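Local coordinates for insecticidal crystal protein Cry7Cal (Bacillus thuringiensis, PDB 5ZI1), which acts as an insect-killing toxin active against a locust and probably works, like other delta-endotoxins, by binding gut receptors and forming membrane pores, at residues A[19-27]-A[39-47]; A[183-194]-A[226-234]. All coordinates share one frame; numbering follows the deposited sequence.

Contact 1 (A[19-27]-A[39-47]); sequences SIIRTFMGF and LFTEVLRLL
Thr23 of helix 13-26 is a knob in a hole of helix 33-47 made by Leu39, Glu42, Val43 and Leu46. Its CB already points at the partner helix. The hydroxyl OG1 lies beside the backbone N (chi1 -48°), which leaves the methyl CG2 anti to that N. CG2 reaches the Leu39 and Glu42 side of the hole. Thr23 CG2 meets Leu39 CD1 at 3.5 Å, a tight carbon contact, and lies 4.2 Å from Glu42 CD. Thr23 OG1 donates to Ser19 O at 2.6 Å, from above that carbonyl's plane, and Ser19 O also takes the Thr23 amide. OG1 further accepts from a water, which donates to Glu42 OE2 as well and so links the two helices. Thr23 OG1 is also 3.7 Å from Leu46 CD1.

Leu39 touches two aromatic rings. Leu39 CB sits over one face of Phe27, 4.2 Å from the ring centroid and almost on the normal. Its CD2 also comes close to Phe27 and reaches Phe24 CE1. Phe24 CZ also meets Val43 CG2 at 3.6 Å, the two side chains crossing at about a right angle. At the far end Ile20 CD1 meets Leu47 CD2 at 3.7 Å, again nearly at right angles. Helix 141-165 covers part of this apolar side through Gln146, Asn149 and Phe153.

The short segments run antiparallel, at 170°, with axes 10.6 Å apart. This is a helical hairpin with a knobs-into-holes contact, within the N-terminal helical-bundle domain of three-domain Cry toxins.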
loop_
_atom_site.group_PDB
_atom_site.type_symbol
_atom_site.label_atom_id
_atom_site.label_comp_id
_atom_site.label_asym_id
_atom_site.label_seq_id
_atom_site.Cartn_x
_atom_site.Cartn_y
_atom_site.Cartn_z
ATOM N N SER A 19 -7.220 0.269 -9.744
ATOM C CA SER A 19 -7.700 1.478 -10.403
ATOM C C SER A 19 -8.444 2.384 -9.429
ATOM O O SER A 19 -8.234 3.602 -9.434
ATOM C CB SER A 19 -8.589 1.103 -11.588
ATOM O OG SER A 19 -7.960 0.105 -12.381
ATOM N N ILE A 20 -9.312 1.810 -8.581
ATOM C CA ILE A 20 -10.048 2.615 -7.605
ATOM C C ILE A 20 -9.083 3.401 -6.741
ATOM O O ILE A 20 -9.199 4.625 -6.612
ATOM C CB ILE A 20 -10.955 1.737 -6.733
ATOM C CG1 ILE A 20 -12.046 1.085 -7.575
ATOM C CG2 ILE A 20 -11.535 2.584 -5.565
ATOM C CD1 ILE A 20 -12.531 -0.223 -7.003
ATOM N N ILE A 21 -8.116 2.704 -6.136
ATOM C CA ILE A 21 -7.127 3.361 -5.287
ATOM C C ILE A 21 -6.468 4.497 -6.044
ATOM O O ILE A 21 -6.420 5.647 -5.581
ATOM C CB ILE A 21 -6.078 2.346 -4.805
ATOM C CG1 ILE A 21 -6.746 1.216 -4.026
ATOM C CG2 ILE A 21 -4.962 3.032 -4.010
ATOM C CD1 ILE A 21 -7.115 1.552 -2.651
ATOM N N ARG A 22 -5.967 4.182 -7.237
ATOM C CA ARG A 22 -5.254 5.158 -8.048
ATOM C C ARG A 22 -6.130 6.369 -8.329
ATOM O O ARG A 22 -5.683 7.516 -8.225
ATOM C CB ARG A 22 -4.808 4.494 -9.355
ATOM C CG ARG A 22 -4.104 5.406 -10.327
ATOM C CD ARG A 22 -4.249 4.840 -11.720
ATOM N NE ARG A 22 -5.561 5.178 -12.254
ATOM C CZ ARG A 22 -6.329 4.338 -12.935
ATOM N NH1 ARG A 22 -5.923 3.089 -13.155
ATOM N NH2 ARG A 22 -7.510 4.748 -13.385
ATOM N N THR A 23 -7.383 6.128 -8.702
ATOM C CA THR A 23 -8.306 7.229 -8.941
ATOM C C THR A 23 -8.421 8.152 -7.733
ATOM O O THR A 23 -8.340 9.375 -7.871
ATOM C CB THR A 23 -9.664 6.669 -9.335
ATOM O OG1 THR A 23 -9.469 5.685 -10.348
ATOM C CG2 THR A 23 -10.577 7.768 -9.837
ATOM N N PHE A 24 -8.608 7.590 -6.540
ATOM C CA PHE A 24 -8.757 8.444 -5.369
ATOM C C PHE A 24 -7.443 9.105 -4.986
ATOM O O PHE A 24 -7.437 10.252 -4.532
ATOM C CB PHE A 24 -9.323 7.642 -4.201
ATOM C CG PHE A 24 -10.799 7.451 -4.286
ATOM C CD1 PHE A 24 -11.656 8.495 -3.968
ATOM C CD2 PHE A 24 -11.338 6.240 -4.701
ATOM C CE1 PHE A 24 -13.026 8.337 -4.056
ATOM C CE2 PHE A 24 -12.710 6.071 -4.791
ATOM C CZ PHE A 24 -13.556 7.123 -4.461
ATOM N N MET A 25 -6.319 8.407 -5.160
ATOM C CA MET A 25 -5.027 9.048 -4.923
ATOM C C MET A 25 -4.790 10.185 -5.914
ATOM O O MET A 25 -4.223 11.227 -5.555
ATOM C CB MET A 25 -3.889 8.027 -5.018
ATOM C CG MET A 25 -3.970 6.880 -4.043
ATOM S SD MET A 25 -2.407 5.972 -3.917
ATOM C CE MET A 25 -1.272 7.236 -3.381
ATOM N N GLY A 26 -5.204 9.998 -7.169
ATOM C CA GLY A 26 -4.972 11.027 -8.161
ATOM C C GLY A 26 -5.764 12.282 -7.880
ATOM O O GLY A 26 -5.322 13.386 -8.197
ATOM N N PHE A 27 -6.936 12.135 -7.278
ATOM C CA PHE A 27 -7.805 13.256 -6.965
ATOM C C PHE A 27 -7.690 13.683 -5.496
ATOM O O PHE A 27 -8.539 14.430 -5.003
ATOM C CB PHE A 27 -9.250 12.881 -7.331
ATOM C CG PHE A 27 -10.219 14.045 -7.345
ATOM C CD1 PHE A 27 -10.397 14.808 -8.488
ATOM C CD2 PHE A 27 -10.988 14.355 -6.218
ATOM C CE1 PHE A 27 -11.304 15.864 -8.498
ATOM C CE2 PHE A 27 -11.884 15.409 -6.222
ATOM C CZ PHE A 27 -12.046 16.166 -7.362
ATOM N N LEU A 39 -14.908 12.824 -10.908
ATOM C CA LEU A 39 -14.513 11.734 -10.021
ATOM C C LEU A 39 -15.697 10.820 -9.716
ATOM O O LEU A 39 -15.577 9.591 -9.769
ATOM C CB LEU A 39 -13.913 12.285 -8.729
ATOM C CG LEU A 39 -13.511 11.168 -7.763
ATOM C CD1 LEU A 39 -12.489 10.284 -8.431
ATOM C CD2 LEU A 39 -12.965 11.693 -6.459
ATOM N N PHE A 40 -16.856 11.402 -9.405
ATOM C CA PHE A 40 -18.031 10.592 -9.111
ATOM C C PHE A 40 -18.396 9.703 -10.297
ATOM O O PHE A 40 -18.512 8.482 -10.159
ATOM C CB PHE A 40 -19.204 11.487 -8.729
ATOM C CG PHE A 40 -19.317 11.771 -7.245
ATOM C CD1 PHE A 40 -19.694 10.772 -6.357
ATOM C CD2 PHE A 40 -19.087 13.056 -6.749
ATOM C CE1 PHE A 40 -19.810 11.042 -4.998
ATOM C CE2 PHE A 40 -19.206 13.344 -5.397
ATOM C CZ PHE A 40 -19.570 12.341 -4.514
ATOM N N THR A 41 -18.576 10.302 -11.482
ATOM C CA THR A 41 -18.934 9.519 -12.665
ATOM C C THR A 41 -17.892 8.450 -12.963
ATOM O O THR A 41 -18.236 7.303 -13.268
ATOM C CB THR A 41 -19.100 10.428 -13.879
ATOM O OG1 THR A 41 -17.866 11.118 -14.111
ATOM C CG2 THR A 41 -20.226 11.436 -13.654
ATOM N N GLU A 42 -16.613 8.808 -12.866
ATOM C CA GLU A 42 -15.538 7.825 -12.983
ATOM C C GLU A 42 -15.714 6.694 -11.975
ATOM O O GLU A 42 -15.625 5.508 -12.324
ATOM C CB GLU A 42 -14.201 8.532 -12.761
ATOM C CG GLU A 42 -13.006 7.997 -13.510
ATOM C CD GLU A 42 -11.871 9.028 -13.590
ATOM O OE1 GLU A 42 -11.997 10.137 -13.010
ATOM O OE2 GLU A 42 -10.851 8.734 -14.244
ATOM N N VAL A 43 -15.972 7.053 -10.712
ATOM C CA VAL A 43 -15.994 6.084 -9.621
ATOM C C VAL A 43 -17.218 5.187 -9.717
ATOM O O VAL A 43 -17.152 3.989 -9.410
ATOM C CB VAL A 43 -15.924 6.814 -8.263
ATOM C CG1 VAL A 43 -16.501 5.964 -7.139
ATOM C CG2 VAL A 43 -14.486 7.174 -7.941
ATOM N N LEU A 44 -18.352 5.729 -10.150
ATOM C CA LEU A 44 -19.499 4.851 -10.276
ATOM C C LEU A 44 -19.310 3.845 -11.400
ATOM O O LEU A 44 -19.738 2.695 -11.266
ATOM C CB LEU A 44 -20.791 5.639 -10.468
ATOM C CG LEU A 44 -21.166 6.633 -9.368
ATOM C CD1 LEU A 44 -21.464 7.971 -9.975
ATOM C CD2 LEU A 44 -22.355 6.129 -8.593
ATOM N N ARG A 45 -18.645 4.227 -12.492
ATOM C CA ARG A 45 -18.399 3.247 -13.547
ATOM C C ARG A 45 -17.458 2.154 -13.069
ATOM O O ARG A 45 -17.651 0.980 -13.397
ATOM C CB ARG A 45 -17.858 3.932 -14.799
ATOM C CG ARG A 45 -18.967 4.580 -15.606
ATOM C CD ARG A 45 -18.461 5.668 -16.517
ATOM N NE ARG A 45 -19.565 6.443 -17.085
ATOM C CZ ARG A 45 -19.406 7.493 -17.888
ATOM N NH1 ARG A 45 -18.184 7.895 -18.221
ATOM N NH2 ARG A 45 -20.468 8.144 -18.359
ATOM N N LEU A 46 -16.456 2.508 -12.261
ATOM C CA LEU A 46 -15.541 1.487 -11.760
ATOM C C LEU A 46 -16.238 0.543 -10.802
ATOM O O LEU A 46 -16.121 -0.681 -10.935
ATOM C CB LEU A 46 -14.342 2.122 -11.071
ATOM C CG LEU A 46 -13.240 2.585 -12.009
ATOM C CD1 LEU A 46 -12.186 3.353 -11.232
ATOM C CD2 LEU A 46 -12.656 1.353 -12.721
ATOM N N LEU A 47 -16.972 1.096 -9.825
ATOM C CA LEU A 47 -17.541 0.285 -8.755
ATOM C C LEU A 47 -18.811 -0.436 -9.190
ATOM O O LEU A 47 -19.119 -1.507 -8.665
ATOM C CB LEU A 47 -17.816 1.161 -7.521
ATOM C CG LEU A 47 -16.604 1.545 -6.655
ATOM C CD1 LEU A 47 -16.956 2.584 -5.575
ATOM C CD2 LEU A 47 -16.028 0.311 -6.014
HETATM O O HOH W 1 -10.209 6.416 -12.936
#

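Contact 2 (A[183-194]-A[226-234]); sequences VEEYTDHCVKWY and VLDLLPLFP
Tyr194 has CG anti to the backbone N (chi1 173°), which turns its ring toward Leu227. Phe233 has CG beside its own backbone N (chi1 -72°), which lets its side chain run past that of Thr187, the two pointing in opposite directions. Leu227 CD1 lies over one face of the Tyr194 ring in a CH-pi contact, 3.8 Å from the centroid and 14° off the normal. Its CD2 rests near the CG end of the same ring. Thr187 OG1 meets Phe233 at the ring edge, 3.5 Å from Phe233 CD2. Thr187 OG1 donates to Val183 O at 2.6 Å. The Thr187 amide reaches the same carbonyl from the opposite face of its plane. A water donates both to Thr187 OG1 and to Leu230 O, and so bridges the segments. Between these ends Cys190 CB packs on Val226 CG1 at 3.7 Å and on Leu230 CD2. Val191 CG2 meets the other methyl of Leu230, CD1. Val183 packs alongside Phe233 CB.

Segment 226-234 holds the last part of helix 208-227, a type I turn from Leu227 to Leu230 and the short, weakly bonded helix at about 232-235. It lies against helix 169-202. Helix 141-165 adds Thr142 beside Val226, and Asn149 and Leu152 beside Phe233.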
loop_
_atom_site.group_PDB
_atom_site.type_symbol
_atom_site.label_atom_id
_atom_site.label_comp_id
_atom_site.label_asym_id
_atom_site.label_seq_id
_atom_site.Cartn_x
_atom_site.Cartn_y
_atom_site.Cartn_z
ATOM N N VAL A 183 -13.916 8.511 10.169
ATOM C CA VAL A 183 -12.551 8.153 9.796
ATOM C C VAL A 183 -11.983 7.162 10.807
ATOM O O VAL A 183 -11.444 6.105 10.443
ATOM C CB VAL A 183 -11.679 9.414 9.663
ATOM C CG1 VAL A 183 -10.221 9.044 9.541
ATOM C CG2 VAL A 183 -12.116 10.217 8.452
ATOM N N GLU A 184 -12.154 7.461 12.094
ATOM C CA GLU A 184 -11.596 6.597 13.128
ATOM C C GLU A 184 -12.364 5.281 13.226
ATOM O O GLU A 184 -11.774 4.224 13.478
ATOM C CB GLU A 184 -11.603 7.333 14.471
ATOM C CG GLU A 184 -10.885 6.603 15.599
ATOM C CD GLU A 184 -11.152 7.222 16.971
ATOM O OE1 GLU A 184 -11.144 8.473 17.094
ATOM O OE2 GLU A 184 -11.385 6.455 17.931
ATOM N N GLU A 185 -13.686 5.324 13.060
ATOM C CA GLU A 185 -14.466 4.100 13.124
ATOM C C GLU A 185 -14.102 3.161 11.980
ATOM O O GLU A 185 -13.813 1.976 12.198
ATOM C CB GLU A 185 -15.952 4.431 13.086
ATOM C CG GLU A 185 -16.862 3.210 13.272
ATOM C CD GLU A 185 -18.335 3.594 13.212
ATOM O OE1 GLU A 185 -19.106 2.892 12.515
ATOM O OE2 GLU A 185 -18.711 4.618 13.850
ATOM N N TYR A 186 -14.122 3.679 10.750
ATOM C CA TYR A 186 -13.909 2.841 9.574
ATOM C C TYR A 186 -12.486 2.300 9.538
ATOM O O TYR A 186 -12.273 1.124 9.227
ATOM C CB TYR A 186 -14.224 3.633 8.308
ATOM C CG TYR A 186 -15.672 4.077 8.182
ATOM C CD1 TYR A 186 -16.686 3.488 8.940
ATOM C CD2 TYR A 186 -16.027 5.064 7.278
ATOM C CE1 TYR A 186 -18.018 3.893 8.807
ATOM C CE2 TYR A 186 -17.335 5.476 7.137
ATOM C CZ TYR A 186 -18.332 4.888 7.904
ATOM O OH TYR A 186 -19.631 5.309 7.734
ATOM N N THR A 187 -11.509 3.138 9.895
ATOM C CA THR A 187 -10.121 2.694 9.986
ATOM C C THR A 187 -9.962 1.600 11.030
ATOM O O THR A 187 -9.316 0.581 10.776
ATOM C CB THR A 187 -9.221 3.887 10.321
ATOM O OG1 THR A 187 -9.380 4.908 9.326
ATOM C CG2 THR A 187 -7.763 3.472 10.407
ATOM N N ASP A 188 -10.539 1.798 12.228
ATOM C CA ASP A 188 -10.412 0.796 13.286
ATOM C C ASP A 188 -11.031 -0.525 12.869
ATOM O O ASP A 188 -10.480 -1.596 13.142
ATOM C CB ASP A 188 -11.085 1.269 14.570
ATOM C CG ASP A 188 -10.305 2.352 15.292
ATOM O OD1 ASP A 188 -9.170 2.670 14.869
ATOM O OD2 ASP A 188 -10.843 2.877 16.300
ATOM N N HIS A 189 -12.204 -0.473 12.252
ATOM C CA HIS A 189 -12.839 -1.700 11.801
ATOM C C HIS A 189 -11.970 -2.428 10.770
ATOM O O HIS A 189 -11.748 -3.638 10.878
ATOM C CB HIS A 189 -14.224 -1.388 11.232
ATOM C CG HIS A 189 -14.979 -2.611 10.832
ATOM N ND1 HIS A 189 -15.764 -3.320 11.717
ATOM C CD2 HIS A 189 -15.035 -3.279 9.654
ATOM C CE1 HIS A 189 -16.288 -4.361 11.094
ATOM N NE2 HIS A 189 -15.864 -4.358 9.841
ATOM N N CYS A 190 -11.442 -1.700 9.775
ATOM C CA CYS A 190 -10.652 -2.360 8.725
ATOM C C CYS A 190 -9.383 -2.982 9.289
ATOM O O CYS A 190 -9.001 -4.089 8.898
ATOM C CB CYS A 190 -10.297 -1.386 7.602
ATOM S SG CYS A 190 -11.724 -0.774 6.679
ATOM N N VAL A 191 -8.716 -2.295 10.214
ATOM C CA VAL A 191 -7.471 -2.836 10.747
ATOM C C VAL A 191 -7.745 -4.077 11.580
ATOM O O VAL A 191 -7.121 -5.122 11.377
ATOM C CB VAL A 191 -6.713 -1.753 11.532
ATOM C CG1 VAL A 191 -5.549 -2.349 12.294
ATOM C CG2 VAL A 191 -6.205 -0.715 10.556
ATOM N N LYS A 192 -8.710 -3.992 12.505
ATOM C CA LYS A 192 -9.047 -5.118 13.374
ATOM C C LYS A 192 -9.332 -6.391 12.578
ATOM O O LYS A 192 -8.779 -7.455 12.868
ATOM C CB LYS A 192 -10.250 -4.742 14.242
ATOM C CG LYS A 192 -11.000 -5.897 14.890
ATOM C CD LYS A 192 -12.265 -5.351 15.584
ATOM C CE LYS A 192 -12.869 -6.338 16.584
ATOM N NZ LYS A 192 -11.890 -6.681 17.656
ATOM N N TRP A 193 -10.191 -6.302 11.566
ATOM C CA TRP A 193 -10.545 -7.498 10.820
ATOM C C TRP A 193 -9.502 -7.890 9.779
ATOM O O TRP A 193 -9.434 -9.070 9.423
ATOM C CB TRP A 193 -11.932 -7.320 10.202
ATOM C CG TRP A 193 -12.962 -7.456 11.283
ATOM C CD1 TRP A 193 -13.483 -6.455 12.050
ATOM C CD2 TRP A 193 -13.529 -8.673 11.777
ATOM N NE1 TRP A 193 -14.357 -6.967 12.966
ATOM C CE2 TRP A 193 -14.408 -8.328 12.820
ATOM C CE3 TRP A 193 -13.389 -10.025 11.427
ATOM C CZ2 TRP A 193 -15.148 -9.279 13.519
ATOM C CZ3 TRP A 193 -14.126 -10.967 12.124
ATOM C CH2 TRP A 193 -14.991 -10.588 13.158
ATOM N N TYR A 194 -8.662 -6.955 9.318
ATOM C CA TYR A 194 -7.475 -7.358 8.563
ATOM C C TYR A 194 -6.585 -8.249 9.413
ATOM O O TYR A 194 -6.136 -9.315 8.969
ATOM C CB TYR A 194 -6.679 -6.136 8.087
ATOM C CG TYR A 194 -5.342 -6.520 7.447
ATOM C CD1 TYR A 194 -5.297 -6.994 6.150
ATOM C CD2 TYR A 194 -4.142 -6.427 8.154
ATOM C CE1 TYR A 194 -4.101 -7.384 5.557
ATOM C CE2 TYR A 194 -2.923 -6.795 7.569
ATOM C CZ TYR A 194 -2.918 -7.283 6.264
ATOM O OH TYR A 194 -1.749 -7.666 5.632
ATOM N N VAL A 226 -8.124 -3.301 0.716
ATOM C CA VAL A 226 -8.560 -2.573 1.900
ATOM C C VAL A 226 -7.523 -1.580 2.421
ATOM O O VAL A 226 -7.821 -0.390 2.522
ATOM C CB VAL A 226 -8.978 -3.549 3.005
ATOM C CG1 VAL A 226 -9.383 -2.764 4.280
ATOM C CG2 VAL A 226 -10.117 -4.401 2.507
ATOM N N LEU A 227 -6.313 -2.046 2.762
ATOM C CA LEU A 227 -5.391 -1.184 3.504
ATOM C C LEU A 227 -5.006 0.061 2.709
ATOM O O LEU A 227 -4.873 1.156 3.282
ATOM C CB LEU A 227 -4.127 -1.939 3.904
ATOM C CG LEU A 227 -4.280 -3.226 4.686
ATOM C CD1 LEU A 227 -2.896 -3.738 5.137
ATOM C CD2 LEU A 227 -5.247 -3.008 5.864
ATOM N N ASP A 228 -4.818 -0.088 1.392
ATOM C CA ASP A 228 -4.416 1.041 0.563
ATOM C C ASP A 228 -5.468 2.142 0.544
ATOM O O ASP A 228 -5.160 3.270 0.157
ATOM C CB ASP A 228 -4.109 0.564 -0.869
ATOM C CG ASP A 228 -2.809 -0.245 -0.957
ATOM O OD1 ASP A 228 -2.001 -0.209 0.002
ATOM O OD2 ASP A 228 -2.574 -0.915 -1.999
ATOM N N LEU A 229 -6.705 1.837 0.935
ATOM C CA LEU A 229 -7.724 2.871 1.095
ATOM C C LEU A 229 -7.474 3.743 2.320
ATOM O O LEU A 229 -7.803 4.929 2.295
ATOM C CB LEU A 229 -9.110 2.245 1.228
ATOM C CG LEU A 229 -9.817 1.662 0.009
ATOM C CD1 LEU A 229 -11.164 1.095 0.485
ATOM C CD2 LEU A 229 -10.007 2.703 -1.091
ATOM N N LEU A 230 -6.907 3.179 3.396
ATOM C CA LEU A 230 -6.919 3.823 4.714
ATOM C C LEU A 230 -6.073 5.092 4.803
ATOM O O LEU A 230 -6.451 6.012 5.537
ATOM C CB LEU A 230 -6.479 2.837 5.803
ATOM C CG LEU A 230 -7.347 1.575 5.894
ATOM C CD1 LEU A 230 -6.883 0.644 6.995
ATOM C CD2 LEU A 230 -8.813 1.925 6.083
ATOM N N PRO A 231 -4.946 5.214 4.089
ATOM C CA PRO A 231 -4.225 6.504 4.118
ATOM C C PRO A 231 -5.027 7.655 3.536
ATOM O O PRO A 231 -4.777 8.809 3.884
ATOM C CB PRO A 231 -2.963 6.230 3.294
ATOM C CG PRO A 231 -2.812 4.744 3.296
ATOM C CD PRO A 231 -4.183 4.178 3.364
ATOM N N LEU A 232 -5.984 7.384 2.655
ATOM C CA LEU A 232 -6.767 8.464 2.075
ATOM C C LEU A 232 -7.785 9.026 3.047
ATOM O O LEU A 232 -8.136 10.208 2.938
ATOM C CB LEU A 232 -7.476 7.973 0.820
ATOM C CG LEU A 232 -6.498 7.620 -0.301
ATOM C CD1 LEU A 232 -7.159 6.761 -1.363
ATOM C CD2 LEU A 232 -5.973 8.895 -0.898
ATOM N N PHE A 233 -8.282 8.204 3.975
ATOM C CA PHE A 233 -9.373 8.620 4.856
ATOM C C PHE A 233 -9.130 9.966 5.537
ATOM O O PHE A 233 -9.990 10.851 5.409
ATOM C CB PHE A 233 -9.659 7.512 5.885
ATOM C CG PHE A 233 -10.346 6.284 5.294
ATOM C CD1 PHE A 233 -10.562 6.177 3.932
ATOM C CD2 PHE A 233 -10.779 5.256 6.114
ATOM C CE1 PHE A 233 -11.181 5.063 3.402
ATOM C CE2 PHE A 233 -11.413 4.154 5.601
ATOM C CZ PHE A 233 -11.608 4.046 4.240
ATOM N N PRO A 234 -8.007 10.211 6.215
ATOM C CA PRO A 234 -7.787 11.557 6.772
ATOM C C PRO A 234 -7.635 12.645 5.714
ATOM O O PRO A 234 -7.907 13.810 6.015
ATOM C CB PRO A 234 -6.492 11.400 7.587
ATOM C CG PRO A 234 -6.214 9.927 7.640
ATOM C CD PRO A 234 -6.820 9.361 6.410
HETATM O O HOH W 2 -7.229 5.977 8.073
#

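Both contacts lie in the N-terminal helical domain, with centres about 18 Å apart. Contact 1 comes first along the chain and is local, pairing helices 13-26 and 33-47. Contact 2 follows, bringing helix 169-202 against the 226-234 segment. The two also touch. Ile21 CD1 packs on Leu229 CD2 at 3.5 Å, and Phe24 CB on Leu232 CD1 at 3.7 Å. Helix 13-26 thus has contact 1 on one side and the 226-234 segment on another. Helix 141-165 packs on both. Helices from early and late in the N-terminal helical domain, probably the pore-forming part in this family, thus pack together.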